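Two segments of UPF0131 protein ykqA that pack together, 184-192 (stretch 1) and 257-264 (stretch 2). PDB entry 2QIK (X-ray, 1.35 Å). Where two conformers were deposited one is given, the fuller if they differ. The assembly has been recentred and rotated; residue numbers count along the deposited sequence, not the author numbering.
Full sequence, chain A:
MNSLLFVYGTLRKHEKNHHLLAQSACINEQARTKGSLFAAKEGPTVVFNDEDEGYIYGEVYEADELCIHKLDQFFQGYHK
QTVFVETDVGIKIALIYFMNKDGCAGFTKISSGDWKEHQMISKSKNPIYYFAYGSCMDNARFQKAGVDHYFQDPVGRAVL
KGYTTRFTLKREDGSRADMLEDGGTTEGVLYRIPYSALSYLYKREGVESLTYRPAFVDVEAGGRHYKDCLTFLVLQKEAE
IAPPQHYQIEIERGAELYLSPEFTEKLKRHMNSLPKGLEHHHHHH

Stretch 1 184-192: GTTEGVLYR
Stretch 2 257-264: LYLSPEFT

Stretch 1 is largely extended β-strand, which continues later in the chain, and lies against a helix–loop–helix corner formed by stretch 2. In stretch 2 the end of one helix, Leu257 and Tyr258, gives way at Leu259, which leaves helical geometry (phi/psi -97/170). Ser260 (-67/145) then occupies the N-cap position of a second helix that starts at Pro261. Register is set by two CA–CA pairs, Glu187 with Leu259 at 6.7 Å and Val189 with Tyr258 at 6.6 Å, so the chains run in opposite senses there. No backbone-to-backbone hydrogen bond joins them; side chains make most of the contact, with the backbone of Gly188 and Ser260 each meeting a side chain of the other stretch, and the two stretches bury 422 Å² in total.

Gly184 makes no contact, and Thr185 only skirts the Phe263 ring. At Thr186 (-143/176, chi1 t) the CB points sideways, and OG1 lies 3.3 Å from Phe263 CZ, oblique to the ring; this hydroxyl finds its hydrogen bond elsewhere in the structure.

Glu187 (-133/156) is the polar centre of the interface. Its CA-to-CB bond points toward stretch 2, and the side chain, m at chi1 and t at chi2 with chi3 at 6°, presents both carboxylate oxygens to Ser260. Ser260 N donates to Glu187 OE1 at 3.0 Å, almost linearly at 177°, while Ser260 OG donates to Glu187 OE2 at 2.8 Å. The serine, with chi1 p, also caps its own helix: Ser260 OG accepts from Phe263 N at 3.2 Å. A single hydroxyl thus links the carboxylate to the first turn, where Thr264 N donates to Ser260 O at 2.9 Å. The aliphatic part of Glu187 is used as well, its CB sitting 4.0 Å from the centroid of the Phe263 ring (chi1 t, chi2 80°), 16° off the normal, in a CH-pi contact.

Gly188 (-160/-169) contributes backbone alone, with its O 3.4 Å from Leu259 CD2. The leucine, m at chi1 and t at chi2, points toward the strand.

Val189 (-112/131, chi1 t) again points toward stretch 2. Its CG1 is centred over a face of the Tyr258 ring (chi1 m, chi2 -71°), 3.6 Å from the centroid and 2° off the normal, a CH-pi contact between methyl and aromatic ring. Val189 CG2 also approaches Leu259 CD2 at 4.4 Å, extending the apolar patch.

Leu190 (-101/124) is out of reach. Tyr191 (-107/142, chi1 m, chi2 -87°) starts sideways, but its end comes nearer, bringing CE1 within 4.1 Å of Tyr258 OH. One water bridges the two phenols, 2.8 Å from Tyr191 OH, to which it donates, and 2.8 Å from Tyr258 OH. Arg192 (-94/115) lies beyond the contact.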

ATOM      1  N   GLY A 184      11.226   8.759   3.765  1.00 13.96           N
ATOM      2  CA  GLY A 184      12.518   8.187   3.416  1.00 14.73           C
ATOM      3  C   GLY A 184      12.499   7.789   1.926  1.00 13.52           C
ATOM      4  O   GLY A 184      11.664   8.210   1.112  1.00 14.95           O
ATOM      5  N   THR A 185      13.468   6.986   1.546  1.00 14.71           N
ATOM      6  CA  THR A 185      13.532   6.387   0.188  0.50 13.95           C
ATOM      7  C   THR A 185      13.947   4.960   0.343  1.00 14.10           C
ATOM      8  O   THR A 185      14.709   4.628   1.247  1.00 16.25           O
ATOM      9  CB  THR A 185      14.534   7.173  -0.722  0.50 15.66           C
ATOM     10  OG1 THR A 185      14.310   6.777  -2.063  0.50 14.85           O
ATOM     11  CG2 THR A 185      15.979   6.716  -0.551  0.50 17.22           C
ATOM     12  N   THR A 186      13.408   4.094  -0.479  1.00 11.70           N
ATOM     13  CA  THR A 186      13.754   2.711  -0.445  1.00 11.06           C
ATOM     14  C   THR A 186      13.823   2.059  -1.813  1.00 10.81           C
ATOM     15  O   THR A 186      13.558   2.736  -2.819  1.00 13.10           O
ATOM     16  CB  THR A 186      12.803   2.016   0.528  1.00 11.44           C
ATOM     17  OG1 THR A 186      13.419   0.776   0.949  1.00 11.53           O
ATOM     18  CG2 THR A 186      11.417   1.733  -0.051  1.00 11.24           C
ATOM     19  N   GLU A 187      14.217   0.778  -1.854  1.00 10.02           N
ATOM     20  CA  GLU A 187      14.332   0.018  -3.071  1.00 11.01           C
ATOM     21  C   GLU A 187      13.672  -1.327  -2.881  1.00  9.23           C
ATOM     22  O   GLU A 187      13.587  -1.852  -1.768  1.00  9.67           O
ATOM     23  CB  GLU A 187      15.832  -0.198  -3.500  1.00 12.04           C
ATOM     24  CG  GLU A 187      16.639   1.063  -3.694  1.00 13.06           C
ATOM     25  CD  GLU A 187      17.984   0.798  -4.355  1.00 12.88           C
ATOM     26  OE1 GLU A 187      18.268  -0.341  -4.784  1.00 13.62           O
ATOM     27  OE2 GLU A 187      18.765   1.783  -4.399  1.00 15.60           O
ATOM     28  N   GLY A 188      13.273  -1.887  -4.016  1.00  9.47           N
ATOM     29  CA  GLY A 188      12.793  -3.267  -4.055  1.00  9.55           C
ATOM     30  C   GLY A 188      12.887  -3.793  -5.456  1.00  9.45           C
ATOM     31  O   GLY A 188      13.484  -3.159  -6.327  1.00 10.85           O
ATOM     32  N   VAL A 189      12.285  -4.927  -5.682  1.00 10.32           N
ATOM     33  CA  VAL A 189      12.268  -5.619  -7.002  1.00 11.07           C
ATOM     34  C   VAL A 189      10.800  -5.544  -7.481  1.00 10.32           C
ATOM     35  O   VAL A 189       9.890  -5.915  -6.761  1.00  9.79           O
ATOM     36  CB  VAL A 189      12.686  -7.148  -6.849  1.00 14.06           C
ATOM     37  CG1 VAL A 189      12.727  -7.873  -8.179  1.00 18.32           C
ATOM     38  CG2 VAL A 189      13.992  -7.314  -6.084  1.00 19.09           C
ATOM     39  N   LEU A 190      10.619  -5.133  -8.716  1.00  8.91           N
ATOM     40  CA  LEU A 190       9.324  -5.154  -9.363  1.00  8.24           C
ATOM     41  C   LEU A 190       9.265  -6.352 -10.255  1.00  8.37           C
ATOM     42  O   LEU A 190      10.119  -6.558 -11.132  1.00  9.42           O
ATOM     43  CB  LEU A 190       9.103  -3.866 -10.173  1.00  9.61           C
ATOM     44  CG  LEU A 190       7.725  -3.700 -10.745  1.00  9.14           C
ATOM     45  CD1 LEU A 190       6.728  -3.487  -9.608  1.00 10.06           C
ATOM     46  CD2 LEU A 190       7.651  -2.579 -11.741  1.00 11.36           C
ATOM     47  N   TYR A 191       8.265  -7.209 -10.056  1.00  7.72           N
ATOM     48  CA  TYR A 191       8.004  -8.369 -10.872  1.00  7.28           C
ATOM     49  C   TYR A 191       6.768  -8.169 -11.751  1.00  7.24           C
ATOM     50  O   TYR A 191       5.799  -7.542 -11.333  1.00  8.57           O
ATOM     51  CB  TYR A 191       7.689  -9.577 -10.028  1.00  7.96           C
ATOM     52  CG  TYR A 191       8.744 -10.109  -9.089  1.00  8.08           C
ATOM     53  CD1 TYR A 191       9.697 -11.012  -9.506  1.00  8.72           C
ATOM     54  CD2 TYR A 191       8.704  -9.782  -7.766  1.00  8.53           C
ATOM     55  CE1 TYR A 191      10.608 -11.546  -8.658  1.00  9.14           C
ATOM     56  CE2 TYR A 191       9.647 -10.314  -6.854  1.00  9.15           C
ATOM     57  CZ  TYR A 191      10.569 -11.215  -7.313  1.00  8.52           C
ATOM     58  OH  TYR A 191      11.470 -11.790  -6.434  1.00  9.74           O
ATOM     59  N   ARG A 192       6.794  -8.666 -12.984  1.00  8.07           N
ATOM     60  CA  ARG A 192       5.581  -8.782 -13.813  1.00  7.67           C
ATOM     61  C   ARG A 192       5.045 -10.211 -13.602  1.00  8.40           C
ATOM     62  O   ARG A 192       5.735 -11.186 -13.928  1.00  9.04           O
ATOM     63  CB  ARG A 192       5.931  -8.594 -15.271  1.00  8.85           C
ATOM     64  CG  ARG A 192       4.746  -8.622 -16.211  1.00  8.87           C
ATOM     65  CD  ARG A 192       5.109  -8.479 -17.627  1.00  9.65           C
ATOM     66  NE  ARG A 192       5.641  -7.188 -17.837  1.00 16.53           N
ATOM     67  CZ  ARG A 192       6.937  -6.853 -17.940  1.00 18.12           C
ATOM     68  NH1 ARG A 192       7.889  -7.782 -17.915  1.00 18.57           N
ATOM     69  NH2 ARG A 192       7.279  -5.580 -18.089  1.00 19.17           N
ATOM     70  N   LEU A 257      21.028  -9.678  -5.010  1.00 16.20           N
ATOM     71  CA  LEU A 257      20.780  -9.976  -6.420  1.00 17.48           C
ATOM     72  C   LEU A 257      20.299  -8.755  -7.204  1.00 18.02           C
ATOM     73  O   LEU A 257      20.694  -8.553  -8.339  1.00 19.73           O
ATOM     74  CB  LEU A 257      19.773 -11.118  -6.543  1.00 19.73           C
ATOM     75  CG  LEU A 257      19.289 -11.719  -7.884  1.00 20.67           C
ATOM     76  CD1 LEU A 257      20.509 -12.154  -8.661  1.00 22.94           C
ATOM     77  CD2 LEU A 257      18.320 -12.871  -7.574  1.00 22.03           C
ATOM     78  N   TYR A 258      19.408  -7.971  -6.605  1.00 15.85           N
ATOM     79  CA  TYR A 258      18.705  -6.962  -7.373  1.00 15.56           C
ATOM     80  C   TYR A 258      19.040  -5.505  -7.081  1.00 15.26           C
ATOM     81  O   TYR A 258      18.840  -4.656  -7.943  1.00 17.40           O
ATOM     82  CB  TYR A 258      17.201  -7.164  -7.141  1.00 16.38           C
ATOM     83  CG  TYR A 258      16.587  -8.445  -7.693  1.00 13.81           C
ATOM     84  CD1 TYR A 258      16.423  -8.618  -9.049  1.00 16.58           C
ATOM     85  CD2 TYR A 258      16.010  -9.374  -6.850  1.00 18.47           C
ATOM     86  CE1 TYR A 258      15.858  -9.723  -9.584  1.00 14.45           C
ATOM     87  CE2 TYR A 258      15.383 -10.535  -7.382  1.00 18.88           C
ATOM     88  CZ  TYR A 258      15.294 -10.697  -8.762  1.00 16.06           C
ATOM     89  OH  TYR A 258      14.665 -11.804  -9.339  1.00 18.08           O
ATOM     90  N   LEU A 259      19.390  -5.168  -5.850  1.00 14.44           N
ATOM     91  CA  LEU A 259      19.361  -3.756  -5.416  1.00 14.17           C
ATOM     92  C   LEU A 259      20.733  -3.087  -5.517  1.00 14.36           C
ATOM     93  O   LEU A 259      21.744  -3.733  -5.750  1.00 16.11           O
ATOM     94  CB  LEU A 259      18.811  -3.658  -3.997  1.00 13.14           C
ATOM     95  CG  LEU A 259      17.466  -4.343  -3.770  1.00 12.14           C
ATOM     96  CD1 LEU A 259      16.992  -4.018  -2.401  1.00 12.94           C
ATOM     97  CD2 LEU A 259      16.430  -3.910  -4.840  1.00 13.32           C
ATOM     98  N   SER A 260      20.779  -1.797  -5.346  1.00 13.89           N
ATOM     99  CA  SER A 260      22.072  -1.120  -5.417  1.00 14.12           C
ATOM    100  C   SER A 260      22.939  -1.570  -4.223  1.00 16.20           C
ATOM    101  O   SER A 260      22.444  -1.775  -3.141  1.00 15.41           O
ATOM    102  CB  SER A 260      21.931   0.407  -5.458  1.00 15.53           C
ATOM    103  OG  SER A 260      21.456   0.971  -4.252  1.00 15.87           O
ATOM    104  N   PRO A 261      24.256  -1.701  -4.415  1.00 16.15           N
ATOM    105  CA  PRO A 261      25.145  -1.993  -3.311  1.00 16.00           C
ATOM    106  C   PRO A 261      24.993  -0.998  -2.127  1.00 14.55           C
ATOM    107  O   PRO A 261      25.006  -1.432  -1.020  1.00 15.35           O
ATOM    108  CB  PRO A 261      26.536  -1.998  -3.984  1.00 17.24           C
ATOM    109  CG  PRO A 261      26.307  -2.043  -5.399  1.00 20.71           C
ATOM    110  CD  PRO A 261      24.973  -1.605  -5.716  1.00 16.84           C
ATOM    111  N   GLU A 262      24.808   0.295  -2.381  1.00 15.29           N
ATOM    112  CA  GLU A 262      24.760   1.291  -1.295  1.00 16.00           C
ATOM    113  C   GLU A 262      23.484   1.014  -0.507  1.00 13.46           C
ATOM    114  O   GLU A 262      23.501   1.057   0.723  1.00 13.68           O
ATOM    115  CB  GLU A 262      24.739   2.766  -1.752  1.00 16.56           C
ATOM    116  CG  GLU A 262      24.626   3.893  -0.636  1.00 21.63           C
ATOM    117  CD  GLU A 262      25.848   4.102   0.323  1.00 27.67           C
ATOM    118  OE1 GLU A 262      25.794   4.879   1.403  1.00 26.27           O
ATOM    119  OE2 GLU A 262      26.924   3.518   0.012  1.00 29.15           O
ATOM    120  N   PHE A 263      22.404   0.703  -1.201  1.00 11.68           N
ATOM    121  CA  PHE A 263      21.149   0.457  -0.471  1.00 11.91           C
ATOM    122  C   PHE A 263      21.210  -0.820   0.290  1.00 11.36           C
ATOM    123  O   PHE A 263      20.810  -0.864   1.456  1.00 11.78           O
ATOM    124  CB  PHE A 263      19.953   0.427  -1.415  1.00 11.90           C
ATOM    125  CG  PHE A 263      18.691   0.137  -0.693  1.00 12.29           C
ATOM    126  CD1 PHE A 263      18.052   1.139  -0.003  1.00 13.59           C
ATOM    127  CD2 PHE A 263      18.166  -1.153  -0.659  1.00 11.71           C
ATOM    128  CE1 PHE A 263      16.925   0.843   0.767  1.00 14.58           C
ATOM    129  CE2 PHE A 263      17.056  -1.411   0.112  1.00 12.06           C
ATOM    130  CZ  PHE A 263      16.444  -0.410   0.796  1.00 14.66           C
ATOM    131  N   THR A 264      21.770  -1.871  -0.305  1.00 10.98           N
ATOM    132  CA  THR A 264      21.876  -3.142   0.365  1.00 11.88           C
ATOM    133  C   THR A 264      22.698  -3.047   1.602  1.00 11.99           C
ATOM    134  O   THR A 264      22.345  -3.575   2.652  1.00 11.45           O
ATOM    135  CB  THR A 264      22.452  -4.188  -0.603  1.00 12.92           C
ATOM    136  OG1 THR A 264      21.533  -4.390  -1.666  1.00 15.40           O
ATOM    137  CG2 THR A 264      22.732  -5.500   0.081  1.00 13.54           C
TER
HETATM  138  O   HOH W   1      13.464 -13.515  -7.414  1.00 15.62           O